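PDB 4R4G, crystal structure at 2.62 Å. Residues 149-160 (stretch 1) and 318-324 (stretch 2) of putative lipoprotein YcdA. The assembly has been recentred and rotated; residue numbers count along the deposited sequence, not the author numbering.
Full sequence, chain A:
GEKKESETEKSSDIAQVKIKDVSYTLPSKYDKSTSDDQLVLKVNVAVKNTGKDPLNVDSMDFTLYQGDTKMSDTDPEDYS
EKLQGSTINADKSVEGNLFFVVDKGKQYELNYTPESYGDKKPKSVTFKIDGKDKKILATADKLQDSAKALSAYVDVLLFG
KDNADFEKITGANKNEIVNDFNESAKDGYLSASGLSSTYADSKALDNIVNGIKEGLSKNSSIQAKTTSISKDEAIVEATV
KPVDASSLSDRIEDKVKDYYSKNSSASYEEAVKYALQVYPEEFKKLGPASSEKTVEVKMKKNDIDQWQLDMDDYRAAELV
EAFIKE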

ATOM      1  N   ALA A 149       5.744  -3.270  -4.311  1.00 63.56           N
ATOM      2  CA  ALA A 149       6.531  -2.202  -4.916  1.00 63.82           C
ATOM      3  C   ALA A 149       7.223  -1.313  -3.854  1.00 67.37           C
ATOM      4  O   ALA A 149       8.425  -1.093  -3.985  1.00 68.53           O
ATOM      5  CB  ALA A 149       5.663  -1.362  -5.823  1.00 65.13           C
ATOM      6  N   LEU A 150       6.521  -0.864  -2.784  1.00 63.23           N
ATOM      7  CA  LEU A 150       7.164  -0.045  -1.739  1.00 62.83           C
ATOM      8  C   LEU A 150       8.328  -0.804  -1.069  1.00 71.02           C
ATOM      9  O   LEU A 150       9.386  -0.219  -0.820  1.00 72.33           O
ATOM     10  CB  LEU A 150       6.186   0.460  -0.670  1.00 61.37           C
ATOM     11  CG  LEU A 150       6.881   1.226   0.463  1.00 66.50           C
ATOM     12  CD1 LEU A 150       7.438   2.561  -0.018  1.00 67.52           C
ATOM     13  CD2 LEU A 150       6.008   1.389   1.657  1.00 69.11           C
ATOM     14  N   SER A 151       8.138  -2.105  -0.808  1.00 68.25           N
ATOM     15  CA  SER A 151       9.152  -2.967  -0.205  1.00 68.12           C
ATOM     16  C   SER A 151      10.374  -3.092  -1.136  1.00 72.47           C
ATOM     17  O   SER A 151      11.497  -3.101  -0.625  1.00 75.16           O
ATOM     18  CB  SER A 151       8.561  -4.340   0.116  1.00 72.87           C
ATOM     19  OG  SER A 151       9.403  -5.103   0.966  1.00 88.84           O
ATOM     20  N   ALA A 152      10.164  -3.150  -2.487  1.00 66.87           N
ATOM     21  CA  ALA A 152      11.239  -3.216  -3.500  1.00 67.44           C
ATOM     22  C   ALA A 152      12.094  -1.945  -3.471  1.00 71.94           C
ATOM     23  O   ALA A 152      13.314  -2.028  -3.579  1.00 72.87           O
ATOM     24  CB  ALA A 152      10.654  -3.416  -4.891  1.00 69.29           C
ATOM     25  N   TYR A 153      11.447  -0.771  -3.291  1.00 67.64           N
ATOM     26  CA  TYR A 153      12.094   0.526  -3.160  1.00 66.83           C
ATOM     27  C   TYR A 153      12.989   0.516  -1.939  1.00 68.92           C
ATOM     28  O   TYR A 153      14.133   0.928  -2.035  1.00 70.45           O
ATOM     29  CB  TYR A 153      11.052   1.652  -3.047  1.00 68.31           C
ATOM     30  CG  TYR A 153      10.688   2.310  -4.358  1.00 72.66           C
ATOM     31  CD1 TYR A 153      11.425   3.380  -4.853  1.00 75.86           C
ATOM     32  CD2 TYR A 153       9.579   1.890  -5.088  1.00 74.30           C
ATOM     33  CE1 TYR A 153      11.073   4.012  -6.042  1.00 79.21           C
ATOM     34  CE2 TYR A 153       9.218   2.514  -6.281  1.00 76.94           C
ATOM     35  CZ  TYR A 153       9.973   3.570  -6.759  1.00 87.74           C
ATOM     36  OH  TYR A 153       9.632   4.175  -7.942  1.00 93.48           O
ATOM     37  N   VAL A 154      12.488  -0.001  -0.804  1.00 63.21           N
ATOM     38  CA  VAL A 154      13.223  -0.107   0.464  1.00 61.14           C
ATOM     39  C   VAL A 154      14.439  -1.036   0.266  1.00 64.46           C
ATOM     40  O   VAL A 154      15.557  -0.680   0.655  1.00 63.35           O
ATOM     41  CB  VAL A 154      12.294  -0.549   1.637  1.00 62.70           C
ATOM     42  CG1 VAL A 154      13.091  -0.913   2.888  1.00 62.94           C
ATOM     43  CG2 VAL A 154      11.301   0.550   1.968  1.00 60.97           C
ATOM     44  N   ASP A 155      14.231  -2.169  -0.406  1.00 62.00           N
ATOM     45  CA  ASP A 155      15.288  -3.139  -0.684  1.00 63.55           C
ATOM     46  C   ASP A 155      16.479  -2.505  -1.420  1.00 69.78           C
ATOM     47  O   ASP A 155      17.612  -2.563  -0.924  1.00 69.79           O
ATOM     48  CB  ASP A 155      14.723  -4.308  -1.508  1.00 66.38           C
ATOM     49  CG  ASP A 155      14.128  -5.457  -0.717  1.00 74.75           C
ATOM     50  OD1 ASP A 155      13.887  -5.289   0.500  1.00 74.26           O
ATOM     51  OD2 ASP A 155      13.927  -6.530  -1.308  1.00 82.89           O
ATOM     52  N   VAL A 156      16.213  -1.855  -2.573  1.00 66.80           N
ATOM     53  CA  VAL A 156      17.261  -1.261  -3.403  1.00 66.96           C
ATOM     54  C   VAL A 156      17.853   0.010  -2.786  1.00 70.13           C
ATOM     55  O   VAL A 156      19.074   0.163  -2.841  1.00 72.95           O
ATOM     56  CB  VAL A 156      16.828  -1.017  -4.874  1.00 71.72           C
ATOM     57  CG1 VAL A 156      16.340  -2.307  -5.519  1.00 72.85           C
ATOM     58  CG2 VAL A 156      15.776   0.075  -4.996  1.00 70.65           C
ATOM     59  N   LEU A 157      17.024   0.907  -2.220  1.00 62.91           N
ATOM     60  CA  LEU A 157      17.494   2.176  -1.674  1.00 61.72           C
ATOM     61  C   LEU A 157      18.047   2.109  -0.295  1.00 68.00           C
ATOM     62  O   LEU A 157      19.063   2.745  -0.041  1.00 70.12           O
ATOM     63  CB  LEU A 157      16.387   3.226  -1.625  1.00 61.12           C
ATOM     64  CG  LEU A 157      15.750   3.701  -2.905  1.00 66.24           C
ATOM     65  CD1 LEU A 157      14.671   4.678  -2.577  1.00 65.91           C
ATOM     66  CD2 LEU A 157      16.765   4.321  -3.835  1.00 68.48           C
ATOM     67  N   LEU A 158      17.326   1.483   0.641  1.00 63.99           N
ATOM     68  CA  LEU A 158      17.728   1.507   2.043  1.00 62.71           C
ATOM     69  C   LEU A 158      18.558   0.313   2.458  1.00 65.16           C
ATOM     70  O   LEU A 158      19.475   0.474   3.261  1.00 64.80           O
ATOM     71  CB  LEU A 158      16.478   1.619   2.928  1.00 61.99           C
ATOM     72  CG  LEU A 158      15.767   2.970   2.832  1.00 66.20           C
ATOM     73  CD1 LEU A 158      14.366   2.856   3.199  1.00 65.40           C
ATOM     74  CD2 LEU A 158      16.436   4.016   3.694  1.00 69.72           C
ATOM     75  N   PHE A 159      18.255  -0.870   1.927  1.00 61.29           N
ATOM     76  CA  PHE A 159      18.961  -2.081   2.318  1.00 61.34           C
ATOM     77  C   PHE A 159      20.136  -2.407   1.423  1.00 71.06           C
ATOM     78  O   PHE A 159      20.926  -3.281   1.769  1.00 73.57           O
ATOM     79  CB  PHE A 159      17.991  -3.275   2.345  1.00 61.81           C
ATOM     80  CG  PHE A 159      16.881  -3.206   3.373  1.00 60.65           C
ATOM     81  CD1 PHE A 159      16.927  -2.290   4.417  1.00 62.20           C
ATOM     82  CD2 PHE A 159      15.789  -4.059   3.295  1.00 61.68           C
ATOM     83  CE1 PHE A 159      15.909  -2.239   5.367  1.00 62.62           C
ATOM     84  CE2 PHE A 159      14.763  -3.994   4.233  1.00 63.08           C
ATOM     85  CZ  PHE A 159      14.832  -3.086   5.263  1.00 61.09           C
ATOM     86  N   GLY A 160      20.244  -1.735   0.282  1.00 70.05           N
ATOM     87  CA  GLY A 160      21.290  -2.005  -0.701  1.00 71.70           C
ATOM     88  C   GLY A 160      21.145  -3.383  -1.331  1.00 80.18           C
ATOM     89  O   GLY A 160      22.040  -3.844  -2.031  1.00 82.90           O
ATOM     90  N   GLU A 318      10.065  10.845   5.329  1.00 76.17           N
ATOM     91  CA  GLU A 318       9.591  10.350   6.618  1.00 75.55           C
ATOM     92  C   GLU A 318       9.765   8.860   6.725  1.00 74.52           C
ATOM     93  O   GLU A 318      10.005   8.362   7.820  1.00 75.57           O
ATOM     94  CB  GLU A 318       8.117  10.686   6.773  1.00 78.56           C
ATOM     95  CG  GLU A 318       7.807  11.531   7.990  1.00 97.66           C
ATOM     96  CD  GLU A 318       6.484  12.256   7.876  1.00120.89           C
ATOM     97  OE1 GLU A 318       5.446  11.578   7.691  1.00100.94           O
ATOM     98  OE2 GLU A 318       6.495  13.509   7.939  1.00119.74           O
ATOM     99  N   LEU A 319       9.614   8.142   5.600  1.00 66.64           N
ATOM    100  CA  LEU A 319       9.782   6.699   5.551  1.00 63.81           C
ATOM    101  C   LEU A 319      11.272   6.375   5.778  1.00 70.86           C
ATOM    102  O   LEU A 319      11.605   5.573   6.664  1.00 71.63           O
ATOM    103  CB  LEU A 319       9.265   6.159   4.210  1.00 61.82           C
ATOM    104  CG  LEU A 319       9.611   4.708   3.845  1.00 63.07           C
ATOM    105  CD1 LEU A 319       8.867   3.700   4.741  1.00 60.63           C
ATOM    106  CD2 LEU A 319       9.374   4.455   2.355  1.00 61.87           C
ATOM    107  N   VAL A 320      12.157   7.064   5.031  1.00 66.57           N
ATOM    108  CA  VAL A 320      13.609   6.907   5.128  1.00 65.90           C
ATOM    109  C   VAL A 320      14.075   7.256   6.554  1.00 71.20           C
ATOM    110  O   VAL A 320      14.816   6.471   7.138  1.00 70.83           O
ATOM    111  CB  VAL A 320      14.323   7.751   4.045  1.00 70.02           C
ATOM    112  CG1 VAL A 320      15.834   7.659   4.169  1.00 69.50           C
ATOM    113  CG2 VAL A 320      13.884   7.324   2.647  1.00 69.76           C
ATOM    114  N   GLU A 321      13.577   8.371   7.139  1.00 69.86           N
ATOM    115  CA  GLU A 321      13.934   8.824   8.497  1.00 71.15           C
ATOM    116  C   GLU A 321      13.495   7.842   9.573  1.00 75.57           C
ATOM    117  O   GLU A 321      14.077   7.827  10.655  1.00 77.02           O
ATOM    118  CB  GLU A 321      13.314  10.201   8.806  1.00 74.46           C
ATOM    119  CG  GLU A 321      14.019  11.383   8.157  1.00 89.50           C
ATOM    120  CD  GLU A 321      13.293  12.721   8.200  1.00127.40           C
ATOM    121  OE1 GLU A 321      12.073  12.746   8.491  1.00133.69           O
ATOM    122  OE2 GLU A 321      13.946  13.749   7.901  1.00122.34           O
ATOM    123  N   ALA A 322      12.445   7.052   9.297  1.00 71.31           N
ATOM    124  CA  ALA A 322      11.866   6.088  10.243  1.00 70.51           C
ATOM    125  C   ALA A 322      12.754   4.859  10.488  1.00 72.40           C
ATOM    126  O   ALA A 322      12.463   4.094  11.412  1.00 73.23           O
ATOM    127  CB  ALA A 322      10.502   5.629   9.742  1.00 70.27           C
ATOM    128  N   PHE A 323      13.808   4.659   9.668  1.00 65.28           N
ATOM    129  CA  PHE A 323      14.672   3.482   9.749  1.00 62.54           C
ATOM    130  C   PHE A 323      15.777   3.587  10.790  1.00 70.13           C
ATOM    131  O   PHE A 323      16.353   2.563  11.152  1.00 71.31           O
ATOM    132  CB  PHE A 323      15.253   3.167   8.373  1.00 61.46           C
ATOM    133  CG  PHE A 323      14.275   2.373   7.533  1.00 60.27           C
ATOM    134  CD1 PHE A 323      13.316   3.017   6.758  1.00 60.42           C
ATOM    135  CD2 PHE A 323      14.266   0.981   7.574  1.00 59.80           C
ATOM    136  CE1 PHE A 323      12.382   2.285   6.031  1.00 58.50           C
ATOM    137  CE2 PHE A 323      13.336   0.255   6.835  1.00 60.35           C
ATOM    138  CZ  PHE A 323      12.419   0.914   6.049  1.00 56.93           C
ATOM    139  N   ILE A 324      16.059   4.796  11.295  1.00 68.75           N
ATOM    140  CA  ILE A 324      17.091   5.027  12.298  1.00 69.97           C
ATOM    141  C   ILE A 324      16.524   5.879  13.424  1.00 78.49           C
ATOM    142  O   ILE A 324      16.113   7.019  13.204  1.00 76.93           O
ATOM    143  CB  ILE A 324      18.382   5.659  11.693  1.00 72.24           C
ATOM    144  CG1 ILE A 324      19.059   4.716  10.670  1.00 70.57           C
ATOM    145  CG2 ILE A 324      19.374   6.079  12.806  1.00 73.59           C
ATOM    146  CD1 ILE A 324      20.126   5.374   9.779  1.00 71.71           C
TER

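Contact between residues 149-160 and 318-324 of the putative lipoprotein YcdA, two segments far apart in sequence whose closest approaches are all between side chains. No hydrogen bond crosses between them; the 311 Å² buried, both sides summed, comes from apolar packing and aromatic contacts.

In the first stretch, helical hydrogen bonds run from Tyr-153 N to Ala-149 O (3.1 Å) through Leu-158 N to Val-154 O (2.8 Å), and Phe-159 N also reaches Val-154 O (3.0 Å). Because the main-chain polar groups are largely paired along the chain, the helix can offer a hydrocarbon surface to its neighbour. The four-residue spacing of Leu-150, Val-154 and Leu-158 lets all three reach the second stretch. Gly-160 then departs from helical geometry with positive phi, a conformation that favours glycine. In the second stretch, a type I turn runs from Glu-321 to Ile-324, and Phe-323 sits within it with its CA-to-CB bond directed toward the first stretch. The backbones keep their distance: the nearest CA atoms, those of Leu-158 and Val-320, are 7.5 Å apart, leaving the space between to side chains.

Aliphatic packing centres on Leu-319, which points toward the first stretch and places CD2 3.6 Å from CD1 of Leu-150; the same Leu-319 CD2 lies 4.4 Å from CG2 of Val-154, a looser approach. The CA-to-CB bond of Leu-150 points sideways, but the end of its side chain comes nearer and makes the contact. Leu-158, which has the largest area covered by the other stretch, sets CD2 3.7 Å from CG1 of Val-320, while its CD1 turns to Phe-323.

Leu-158 CD1 lies over one face of the Phe-323 ring, 3.9 Å from its centroid and 29° off the normal, a CH-pi contact; the closest ring atom to Leu-158 CD1 is Phe-323 CE1, at 3.5 Å. Val-154 CG1 approaches Phe-323 CZ obliquely at 3.7 Å. Val-154 thus touches both Leu-319 and Phe-323: besides its contact with Leu-319, Val-154 CG2 is about 4.2 Å from Phe-323 CZ, while CG1 makes the closer approach to the ring.

Phe-159 and Phe-323 form an aromatic pair. The Phe-159 side chain starts sideways, yet its ring end comes nearer and brings CE1 to 3.9 Å from CE2 of Phe-323. The ring centroids are 5.9 Å apart and the planes nearly perpendicular, at 83°, but each ring meets the other obliquely.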